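Local coordinates for CELL division protein FTSZ (Haloferax volcanii, PDB 4B46) that binds and probably hydrolyses GTP as a tubulin-like cytoskeletal protein that controls cell shape and is essential for the rod-shaped, efficiently swimming cell type, at residues K14-R26 against Y183-V196. Residues are numbered along the deposited sequence; the frame is centred on the assembly and turned at random.
Sequences KVVDKFVEYDRER and YDEINEEIVNRFGV. With GDP (guanosine-5'-diphosphate), chain B.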
ATOM      1  N   LYS A  14      -7.088   3.396   9.674  1.00 16.47           N
ATOM      2  CA  LYS A  14      -6.791   4.825   9.580  1.00 21.02           C
ATOM      3  C   LYS A  14      -6.261   5.190   8.189  1.00 20.48           C
ATOM      4  O   LYS A  14      -6.556   6.259   7.652  1.00 19.53           O
ATOM      5  CB  LYS A  14      -5.792   5.246  10.668  1.00 20.61           C
ATOM      6  CG  LYS A  14      -6.378   5.210  12.082  1.00 23.35           C
ATOM      7  CD  LYS A  14      -5.298   5.298  13.146  1.00 28.92           C
ATOM      8  CE  LYS A  14      -4.532   6.604  13.070  1.00 39.02           C
ATOM      9  NZ  LYS A  14      -3.433   6.658  14.089  1.00 40.93           N
ATOM     10  N   VAL A  15      -5.479   4.297   7.607  1.00 15.42           N
ATOM     11  CA  VAL A  15      -4.928   4.548   6.280  1.00 13.72           C
ATOM     12  C   VAL A  15      -6.024   4.528   5.211  1.00 23.04           C
ATOM     13  O   VAL A  15      -6.085   5.427   4.365  1.00 20.98           O
ATOM     14  CB  VAL A  15      -3.779   3.570   5.962  1.00 14.99           C
ATOM     15  CG1 VAL A  15      -3.361   3.661   4.472  1.00 15.60           C
ATOM     16  CG2 VAL A  15      -2.590   3.870   6.893  1.00 14.91           C
ATOM     17  N   VAL A  16      -6.902   3.529   5.268  1.00 18.82           N
ATOM     18  CA  VAL A  16      -8.028   3.461   4.337  1.00 20.37           C
ATOM     19  C   VAL A  16      -8.956   4.660   4.504  1.00 21.57           C
ATOM     20  O   VAL A  16      -9.414   5.241   3.514  1.00 22.14           O
ATOM     21  CB  VAL A  16      -8.803   2.136   4.451  1.00 19.67           C
ATOM     22  CG1 VAL A  16     -10.092   2.179   3.586  1.00 18.75           C
ATOM     23  CG2 VAL A  16      -7.918   0.987   4.003  1.00 16.44           C
ATOM     24  N   ASP A  17      -9.203   5.046   5.755  1.00 21.09           N
ATOM     25  CA  ASP A  17     -10.005   6.229   6.063  1.00 22.85           C
ATOM     26  C   ASP A  17      -9.412   7.467   5.372  1.00 23.56           C
ATOM     27  O   ASP A  17     -10.133   8.265   4.765  1.00 23.26           O
ATOM     28  CB  ASP A  17     -10.051   6.447   7.581  1.00 26.13           C
ATOM     29  CG  ASP A  17     -11.364   7.067   8.063  1.00 30.93           C
ATOM     30  OD1 ASP A  17     -12.430   6.767   7.486  1.00 31.74           O
ATOM     31  OD2 ASP A  17     -11.327   7.839   9.048  1.00 33.53           O
ATOM     32  N   LYS A  18      -8.097   7.623   5.463  1.00 19.97           N
ATOM     33  CA  LYS A  18      -7.427   8.777   4.861  1.00 20.96           C
ATOM     34  C   LYS A  18      -7.420   8.692   3.339  1.00 19.60           C
ATOM     35  O   LYS A  18      -7.509   9.705   2.657  1.00 22.74           O
ATOM     36  CB  LYS A  18      -5.999   8.907   5.381  1.00 29.92           C
ATOM     37  CG  LYS A  18      -5.328  10.198   4.968  1.00 38.78           C
ATOM     38  CD  LYS A  18      -4.486  10.745   6.100  1.00 51.59           C
ATOM     39  CE  LYS A  18      -4.492  12.259   6.099  1.00 60.43           C
ATOM     40  NZ  LYS A  18      -3.889  12.790   7.353  1.00 68.05           N
ATOM     41  N   PHE A  19      -7.292   7.477   2.819  1.00 19.51           N
ATOM     42  CA  PHE A  19      -7.389   7.236   1.385  1.00 21.73           C
ATOM     43  C   PHE A  19      -8.743   7.683   0.841  1.00 24.38           C
ATOM     44  O   PHE A  19      -8.825   8.283  -0.235  1.00 22.62           O
ATOM     45  CB  PHE A  19      -7.166   5.756   1.080  1.00 22.39           C
ATOM     46  CG  PHE A  19      -6.093   5.516   0.071  1.00 30.92           C
ATOM     47  CD1 PHE A  19      -6.201   6.045  -1.203  1.00 43.73           C
ATOM     48  CD2 PHE A  19      -4.962   4.793   0.401  1.00 37.89           C
ATOM     49  CE1 PHE A  19      -5.209   5.840  -2.139  1.00 47.24           C
ATOM     50  CE2 PHE A  19      -3.963   4.585  -0.529  1.00 42.95           C
ATOM     51  CZ  PHE A  19      -4.088   5.108  -1.799  1.00 45.71           C
ATOM     52  N   VAL A  20      -9.803   7.391   1.589  1.00 21.51           N
ATOM     53  CA  VAL A  20     -11.146   7.823   1.204  1.00 25.10           C
ATOM     54  C   VAL A  20     -11.233   9.345   1.133  1.00 27.21           C
ATOM     55  O   VAL A  20     -11.814   9.900   0.204  1.00 27.58           O
ATOM     56  CB  VAL A  20     -12.227   7.286   2.174  1.00 25.56           C
ATOM     57  CG1 VAL A  20     -13.580   7.923   1.877  1.00 20.98           C
ATOM     58  CG2 VAL A  20     -12.316   5.770   2.077  1.00 23.27           C
ATOM     59  N   GLU A  21     -10.644  10.022   2.114  1.00 27.63           N
ATOM     60  CA  GLU A  21     -10.660  11.486   2.145  1.00 24.92           C
ATOM     61  C   GLU A  21      -9.850  12.090   0.991  1.00 23.79           C
ATOM     62  O   GLU A  21     -10.264  13.065   0.363  1.00 26.23           O
ATOM     63  CB  GLU A  21     -10.136  11.991   3.493  1.00 29.81           C
ATOM     64  CG  GLU A  21     -10.048  13.502   3.615  1.00 35.22           C
ATOM     65  CD  GLU A  21      -9.288  13.925   4.861  1.00 51.39           C
ATOM     66  OE1 GLU A  21      -8.049  13.753   4.895  1.00 50.91           O
ATOM     67  OE2 GLU A  21      -9.931  14.421   5.811  1.00 60.57           O
ATOM     68  N   TYR A  22      -8.691  11.500   0.723  1.00 21.23           N
ATOM     69  CA  TYR A  22      -7.826  11.928  -0.367  1.00 21.60           C
ATOM     70  C   TYR A  22      -8.536  11.792  -1.711  1.00 28.12           C
ATOM     71  O   TYR A  22      -8.506  12.700  -2.551  1.00 28.47           O
ATOM     72  CB  TYR A  22      -6.596  11.037  -0.369  1.00 21.47           C
ATOM     73  CG  TYR A  22      -5.681  11.188  -1.565  1.00 26.67           C
ATOM     74  CD1 TYR A  22      -5.908  10.475  -2.736  1.00 24.56           C
ATOM     75  CD2 TYR A  22      -4.565  12.017  -1.507  1.00 31.84           C
ATOM     76  CE1 TYR A  22      -5.073  10.611  -3.826  1.00 28.25           C
ATOM     77  CE2 TYR A  22      -3.716  12.154  -2.592  1.00 28.79           C
ATOM     78  CZ  TYR A  22      -3.974  11.449  -3.744  1.00 29.77           C
ATOM     79  OH  TYR A  22      -3.141  11.580  -4.826  1.00 30.04           O
ATOM     80  N   ASP A  23      -9.145  10.626  -1.903  1.00 23.09           N
ATOM     81  CA  ASP A  23      -9.849  10.279  -3.127  1.00 27.07           C
ATOM     82  C   ASP A  23     -11.021  11.222  -3.356  1.00 29.76           C
ATOM     83  O   ASP A  23     -11.286  11.642  -4.482  1.00 31.95           O
ATOM     84  CB  ASP A  23     -10.358   8.840  -3.019  1.00 29.67           C
ATOM     85  CG  ASP A  23     -10.924   8.321  -4.317  1.00 29.00           C
ATOM     86  OD1 ASP A  23     -10.270   8.491  -5.362  1.00 35.16           O
ATOM     87  OD2 ASP A  23     -12.018   7.727  -4.291  1.00 30.41           O
ATOM     88  N   ARG A  24     -11.715  11.550  -2.271  1.00 22.78           N
ATOM     89  CA  ARG A  24     -12.864  12.445  -2.311  1.00 25.76           C
ATOM     90  C   ARG A  24     -12.451  13.890  -2.617  1.00 27.24           C
ATOM     91  O   ARG A  24     -13.090  14.568  -3.427  1.00 28.55           O
ATOM     92  CB  ARG A  24     -13.612  12.364  -0.974  1.00 28.92           C
ATOM     93  CG  ARG A  24     -15.003  12.959  -0.960  1.00 36.14           C
ATOM     94  CD  ARG A  24     -15.794  12.431   0.235  1.00 45.21           C
ATOM     95  NE  ARG A  24     -16.021  10.988   0.143  1.00 53.58           N
ATOM     96  CZ  ARG A  24     -16.509  10.235   1.126  1.00 58.95           C
ATOM     97  NH1 ARG A  24     -16.823  10.778   2.295  1.00 61.09           N
ATOM     98  NH2 ARG A  24     -16.679   8.935   0.941  1.00 60.00           N
ATOM     99  N   GLU A  25     -11.377  14.354  -1.979  1.00 25.42           N
ATOM    100  CA  GLU A  25     -10.883  15.721  -2.181  1.00 30.78           C
ATOM    101  C   GLU A  25     -10.465  15.981  -3.621  1.00 26.62           C
ATOM    102  O   GLU A  25     -10.561  17.101  -4.112  1.00 26.73           O
ATOM    103  CB  GLU A  25      -9.678  16.007  -1.274  1.00 29.28           C
ATOM    104  CG  GLU A  25     -10.011  16.260   0.182  1.00 44.21           C
ATOM    105  CD  GLU A  25      -8.766  16.364   1.052  1.00 49.74           C
ATOM    106  OE1 GLU A  25      -7.654  16.093   0.544  1.00 51.76           O
ATOM    107  OE2 GLU A  25      -8.900  16.711   2.244  1.00 49.88           O
ATOM    108  N   ARG A  26      -9.971  14.942  -4.282  1.00 30.21           N
ATOM    109  CA  ARG A  26      -9.412  15.087  -5.620  1.00 31.94           C
ATOM    110  C   ARG A  26     -10.317  14.504  -6.689  1.00 33.73           C
ATOM    111  O   ARG A  26     -10.008  14.599  -7.877  1.00 29.65           O
ATOM    112  CB  ARG A  26      -8.044  14.415  -5.686  1.00 31.33           C
ATOM    113  CG  ARG A  26      -7.048  15.057  -4.752  1.00 32.51           C
ATOM    114  CD  ARG A  26      -5.787  14.240  -4.602  1.00 35.80           C
ATOM    115  NE  ARG A  26      -4.754  15.002  -3.904  1.00 40.55           N
ATOM    116  CZ  ARG A  26      -4.790  15.302  -2.610  1.00 41.36           C
ATOM    117  NH1 ARG A  26      -5.809  14.903  -1.857  1.00 41.63           N
ATOM    118  NH2 ARG A  26      -3.800  15.999  -2.064  1.00 43.43           N
ATOM    119  N   TYR A 183       2.207   9.360  13.148  1.00 30.62           N
ATOM    120  CA  TYR A 183       1.360   8.533  12.287  1.00 25.21           C
ATOM    121  C   TYR A 183       0.502   9.372  11.343  1.00 23.58           C
ATOM    122  O   TYR A 183       0.291   8.985  10.195  1.00 22.49           O
ATOM    123  CB  TYR A 183       0.480   7.574  13.104  1.00 25.35           C
ATOM    124  CG  TYR A 183       1.237   6.412  13.720  1.00 26.66           C
ATOM    125  CD1 TYR A 183       2.284   5.805  13.041  1.00 27.14           C
ATOM    126  CD2 TYR A 183       0.905   5.927  14.981  1.00 26.46           C
ATOM    127  CE1 TYR A 183       2.979   4.742  13.594  1.00 24.81           C
ATOM    128  CE2 TYR A 183       1.592   4.859  15.539  1.00 28.28           C
ATOM    129  CZ  TYR A 183       2.634   4.279  14.840  1.00 28.24           C
ATOM    130  OH  TYR A 183       3.332   3.227  15.384  1.00 32.01           O
ATOM    131  N   ASP A 184       0.014  10.516  11.821  1.00 23.38           N
ATOM    132  CA  ASP A 184      -0.779  11.408  10.969  1.00 30.00           C
ATOM    133  C   ASP A 184       0.015  11.876   9.755  1.00 30.53           C
ATOM    134  O   ASP A 184      -0.509  11.933   8.644  1.00 32.52           O
ATOM    135  CB  ASP A 184      -1.268  12.634  11.746  1.00 34.84           C
ATOM    136  CG  ASP A 184      -2.369  12.302  12.732  1.00 38.60           C
ATOM    137  OD1 ASP A 184      -2.918  11.181  12.659  1.00 40.16           O
ATOM    138  OD2 ASP A 184      -2.674  13.165  13.587  1.00 38.50           O
ATOM    139  N   GLU A 185       1.279  12.220   9.969  1.00 22.99           N
ATOM    140  CA  GLU A 185       2.111  12.672   8.864  1.00 24.14           C
ATOM    141  C   GLU A 185       2.520  11.502   7.998  1.00 23.07           C
ATOM    142  O   GLU A 185       2.509  11.607   6.773  1.00 22.98           O
ATOM    143  CB  GLU A 185       3.323  13.463   9.372  1.00 29.47           C
ATOM    144  CG  GLU A 185       2.902  14.716  10.112  1.00 40.60           C
ATOM    145  CD  GLU A 185       4.057  15.443  10.774  1.00 57.62           C
ATOM    146  OE1 GLU A 185       5.217  14.995  10.638  1.00 63.71           O
ATOM    147  OE2 GLU A 185       3.798  16.468  11.436  1.00 60.28           O
ATOM    148  N   ILE A 186       2.845  10.373   8.623  1.00 21.60           N
ATOM    149  CA  ILE A 186       3.171   9.171   7.852  1.00 18.13           C
ATOM    150  C   ILE A 186       2.004   8.721   6.969  1.00 23.32           C
ATOM    151  O   ILE A 186       2.193   8.387   5.791  1.00 19.14           O
ATOM    152  CB  ILE A 186       3.631   8.015   8.752  1.00 20.47           C
ATOM    153  CG1 ILE A 186       5.004   8.335   9.357  1.00 26.30           C
ATOM    154  CG2 ILE A 186       3.686   6.707   7.960  1.00 18.52           C
ATOM    155  CD1 ILE A 186       5.411   7.419  10.516  1.00 25.71           C
ATOM    156  N   ASN A 187       0.797   8.738   7.524  1.00 16.54           N
ATOM    157  CA  ASN A 187      -0.376   8.342   6.743  1.00 15.01           C
ATOM    158  C   ASN A 187      -0.624   9.254   5.538  1.00 16.73           C
ATOM    159  O   ASN A 187      -1.102   8.791   4.510  1.00 19.42           O
ATOM    160  CB  ASN A 187      -1.631   8.254   7.622  1.00 17.59           C
ATOM    161  CG  ASN A 187      -1.534   7.155   8.668  1.00 22.21           C
ATOM    162  OD1 ASN A 187      -0.650   6.302   8.604  1.00 17.99           O
ATOM    163  ND2 ASN A 187      -2.458   7.160   9.628  1.00 17.52           N
ATOM    164  N   GLU A 188      -0.305  10.539   5.672  1.00 16.78           N
ATOM    165  CA  GLU A 188      -0.366  11.474   4.544  1.00 21.97           C
ATOM    166  C   GLU A 188       0.635  11.088   3.462  1.00 20.70           C
ATOM    167  O   GLU A 188       0.322  11.111   2.274  1.00 19.73           O
ATOM    168  CB  GLU A 188      -0.053  12.895   5.005  1.00 31.17           C
ATOM    169  CG  GLU A 188      -1.179  13.593   5.734  1.00 53.29           C
ATOM    170  CD  GLU A 188      -2.124  14.317   4.789  1.00 67.52           C
ATOM    171  OE1 GLU A 188      -2.024  14.106   3.559  1.00 71.31           O
ATOM    172  OE2 GLU A 188      -2.968  15.100   5.278  1.00 71.30           O
ATOM    173  N   GLU A 189       1.843  10.739   3.890  1.00 23.41           N
ATOM    174  CA  GLU A 189       2.895  10.307   2.975  1.00 22.28           C
ATOM    175  C   GLU A 189       2.501   9.029   2.242  1.00 21.11           C
ATOM    176  O   GLU A 189       2.757   8.876   1.044  1.00 18.54           O
ATOM    177  CB  GLU A 189       4.213  10.118   3.737  1.00 17.05           C
ATOM    178  CG  GLU A 189       4.760  11.444   4.295  1.00 18.72           C
ATOM    179  CD  GLU A 189       5.946  11.269   5.223  1.00 28.09           C
ATOM    180  OE1 GLU A 189       5.916  10.380   6.096  1.00 32.14           O
ATOM    181  OE2 GLU A 189       6.916  12.034   5.079  1.00 32.01           O
ATOM    182  N   ILE A 190       1.875   8.110   2.966  1.00 16.34           N
ATOM    183  CA  ILE A 190       1.431   6.856   2.377  1.00 12.81           C
ATOM    184  C   ILE A 190       0.389   7.131   1.295  1.00 17.90           C
ATOM    185  O   ILE A 190       0.513   6.672   0.156  1.00 18.13           O
ATOM    186  CB  ILE A 190       0.839   5.922   3.453  1.00 17.46           C
ATOM    187  CG1 ILE A 190       1.956   5.393   4.371  1.00 17.82           C
ATOM    188  CG2 ILE A 190       0.043   4.800   2.812  1.00 14.11           C
ATOM    189  CD1 ILE A 190       1.456   4.586   5.581  1.00 16.53           C
ATOM    190  N   VAL A 191      -0.623   7.914   1.645  1.00 18.31           N
ATOM    191  CA  VAL A 191      -1.726   8.159   0.727  1.00 17.40           C
ATOM    192  C   VAL A 191      -1.323   9.007  -0.500  1.00 23.18           C
ATOM    193  O   VAL A 191      -1.810   8.773  -1.597  1.00 26.33           O
ATOM    194  CB  VAL A 191      -2.932   8.764   1.482  1.00 22.65           C
ATOM    195  CG1 VAL A 191      -4.016   9.100   0.541  1.00 26.77           C
ATOM    196  CG2 VAL A 191      -3.465   7.762   2.516  1.00 19.45           C
ATOM    197  N   ASN A 192      -0.428   9.976  -0.321  1.00 22.91           N
ATOM    198  CA  ASN A 192       0.029  10.790  -1.449  1.00 24.00           C
ATOM    199  C   ASN A 192       0.760   9.959  -2.490  1.00 18.76           C
ATOM    200  O   ASN A 192       0.681  10.223  -3.681  1.00 22.55           O
ATOM    201  CB  ASN A 192       0.949  11.917  -0.976  1.00 22.88           C
ATOM    202  CG  ASN A 192       0.188  13.061  -0.338  1.00 35.27           C
ATOM    203  OD1 ASN A 192      -0.961  13.327  -0.687  1.00 38.80           O
ATOM    204  ND2 ASN A 192       0.832  13.754   0.600  1.00 38.91           N
ATOM    205  N   ARG A 193       1.484   8.955  -2.023  1.00 19.88           N
ATOM    206  CA  ARG A 193       2.280   8.114  -2.899  1.00 19.70           C
ATOM    207  C   ARG A 193       1.433   7.089  -3.618  1.00 20.76           C
ATOM    208  O   ARG A 193       1.450   7.024  -4.849  1.00 19.03           O
ATOM    209  CB  ARG A 193       3.409   7.451  -2.111  1.00 22.96           C
ATOM    210  CG  ARG A 193       4.513   8.450  -1.797  1.00 20.11           C
ATOM    211  CD  ARG A 193       5.437   8.027  -0.658  1.00 19.61           C
ATOM    212  NE  ARG A 193       6.568   8.952  -0.631  1.00 21.94           N
ATOM    213  CZ  ARG A 193       6.498  10.182  -0.141  1.00 21.85           C
ATOM    214  NH1 ARG A 193       5.365  10.615   0.404  1.00 21.56           N
ATOM    215  NH2 ARG A 193       7.558  10.972  -0.187  1.00 19.04           N
ATOM    216  N   PHE A 194       0.689   6.287  -2.860  1.00 13.80           N
ATOM    217  CA  PHE A 194      -0.162   5.280  -3.480  1.00 12.63           C
ATOM    218  C   PHE A 194      -1.378   5.895  -4.164  1.00 16.36           C
ATOM    219  O   PHE A 194      -1.936   5.324  -5.109  1.00 20.92           O
ATOM    220  CB  PHE A 194      -0.549   4.201  -2.467  1.00 17.93           C
ATOM    221  CG  PHE A 194       0.622   3.377  -2.004  1.00 16.55           C
ATOM    222  CD1 PHE A 194       1.155   2.395  -2.822  1.00 18.73           C
ATOM    223  CD2 PHE A 194       1.210   3.604  -0.766  1.00 16.02           C
ATOM    224  CE1 PHE A 194       2.247   1.648  -2.421  1.00 17.20           C
ATOM    225  CE2 PHE A 194       2.307   2.865  -0.356  1.00 17.74           C
ATOM    226  CZ  PHE A 194       2.818   1.877  -1.178  1.00 19.78           C
ATOM    227  N   GLY A 195      -1.790   7.068  -3.704  1.00 18.71           N
ATOM    228  CA  GLY A 195      -2.871   7.777  -4.362  1.00 18.11           C
ATOM    229  C   GLY A 195      -2.474   8.238  -5.757  1.00 23.38           C
ATOM    230  O   GLY A 195      -3.294   8.251  -6.673  1.00 20.08           O
ATOM    231  N   VAL A 196      -1.217   8.633  -5.931  1.00 19.12           N
ATOM    232  CA  VAL A 196      -0.780   9.072  -7.258  1.00 20.63           C
ATOM    233  C   VAL A 196      -0.684   7.867  -8.179  1.00 21.54           C
ATOM    234  O   VAL A 196      -1.117   7.924  -9.330  1.00 24.59           O
ATOM    235  CB  VAL A 196       0.557   9.851  -7.224  1.00 23.78           C
ATOM    236  CG1 VAL A 196       1.170   9.948  -8.620  1.00 23.48           C
ATOM    237  CG2 VAL A 196       0.334  11.238  -6.668  1.00 23.82           C
TER
HETATM  238  PB  GDP B1368      -3.773  -4.027  15.295  1.00 19.24           P
HETATM  239  O1B GDP B1368      -3.731  -5.069  16.376  1.00 17.26           O
HETATM  240  O2B GDP B1368      -5.036  -3.198  15.342  1.00 17.24           O
HETATM  241  O3B GDP B1368      -3.618  -4.724  13.968  1.00 16.32           O
HETATM  242  O3A GDP B1368      -2.504  -3.102  15.598  1.00 18.80           O
HETATM  243  PA  GDP B1368      -2.315  -1.616  15.039  1.00 18.22           P
HETATM  244  O1A GDP B1368      -2.865  -1.463  13.661  1.00 17.92           O
HETATM  245  O2A GDP B1368      -2.889  -0.629  16.016  1.00 15.31           O
HETATM  246  O5' GDP B1368      -0.704  -1.504  15.057  1.00 17.34           O
HETATM  247  C5' GDP B1368       0.030  -2.403  14.223  1.00 15.23           C
HETATM  248  C4' GDP B1368       1.276  -1.705  13.708  1.00 16.55           C
HETATM  249  O4' GDP B1368       0.913  -0.679  12.801  1.00 16.17           O
HETATM  250  C3' GDP B1368       2.008  -0.959  14.806  1.00 15.26           C
HETATM  251  O3' GDP B1368       2.940  -1.854  15.397  1.00 23.00           O
HETATM  252  C2' GDP B1368       2.685   0.199  14.089  1.00 18.14           C
HETATM  253  O2' GDP B1368       3.894  -0.236  13.464  1.00 16.77           O
HETATM  254  C1' GDP B1368       1.778   0.473  12.928  1.00 19.09           C
HETATM  255  N9  GDP B1368       0.812   1.570  13.074  1.00 15.59           N
HETATM  256  C8  GDP B1368      -0.115   1.727  14.041  1.00 19.04           C
HETATM  257  N7  GDP B1368      -0.885   2.817  13.783  1.00 22.24           N
HETATM  258  C5  GDP B1368      -0.462   3.341  12.606  1.00 22.37           C
HETATM  259  C6  GDP B1368      -0.839   4.472  11.730  1.00 20.25           C
HETATM  260  O6  GDP B1368      -1.781   5.252  12.030  1.00 18.50           O
HETATM  261  N1  GDP B1368      -0.129   4.642  10.608  1.00 18.24           N
HETATM  262  C2  GDP B1368       0.889   3.840  10.247  1.00 18.79           C
HETATM  263  N2  GDP B1368       1.554   4.105   9.098  1.00 19.67           N
HETATM  264  N3  GDP B1368       1.284   2.782  10.990  1.00 20.38           N
HETATM  265  C4  GDP B1368       0.649   2.500  12.147  1.00 20.12           C
HETATM  266  O   HOH W   1      -0.751  13.249  -4.190  1.00 39.87           O
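Val-191 pushes its CG1 methyl over the face of the Phe-19 ring, 4.2 Å from the centroid, a CH-pi contact. Being branched, it has a second methyl to offer: with CG1 anti to the backbone N (chi1 176°), CG2 turns to the Lys-18 stem. Gly-195 suits its place because a side chain there would strike the Tyr-22 ring. Lys-18 combines an apolar stem for Val-191 with an amine whose NZ forms a salt bridge with Glu-188 OE2 (3.2 Å), though the hydrogen bond within it is weak. Toward the nucleotide, Val-15 CG2 packs on Asn-187 OD1 at 3.6 Å. This amide, acceptor and donor in one, matches guanine: OD1 accepts from GDP N1 at 2.7 Å and weakly from N2, while ND2 donates to O6 at 3.1 Å. Tyr-183 lays its flat ring over the base, GDP C5 lying 3.5 Å above the ring centre; with an alanine in its place the guanine, still gripped at its edge by Asn-187, would probably be less firmly held in its plane. Phe-194 and Ile-190 back helix 179-198 against strand 163-168. Segments 14-26 and 183-196, crossing at -56°, pack together behind the guanine end of the tubulin/FtsZ nucleotide site, which they help build.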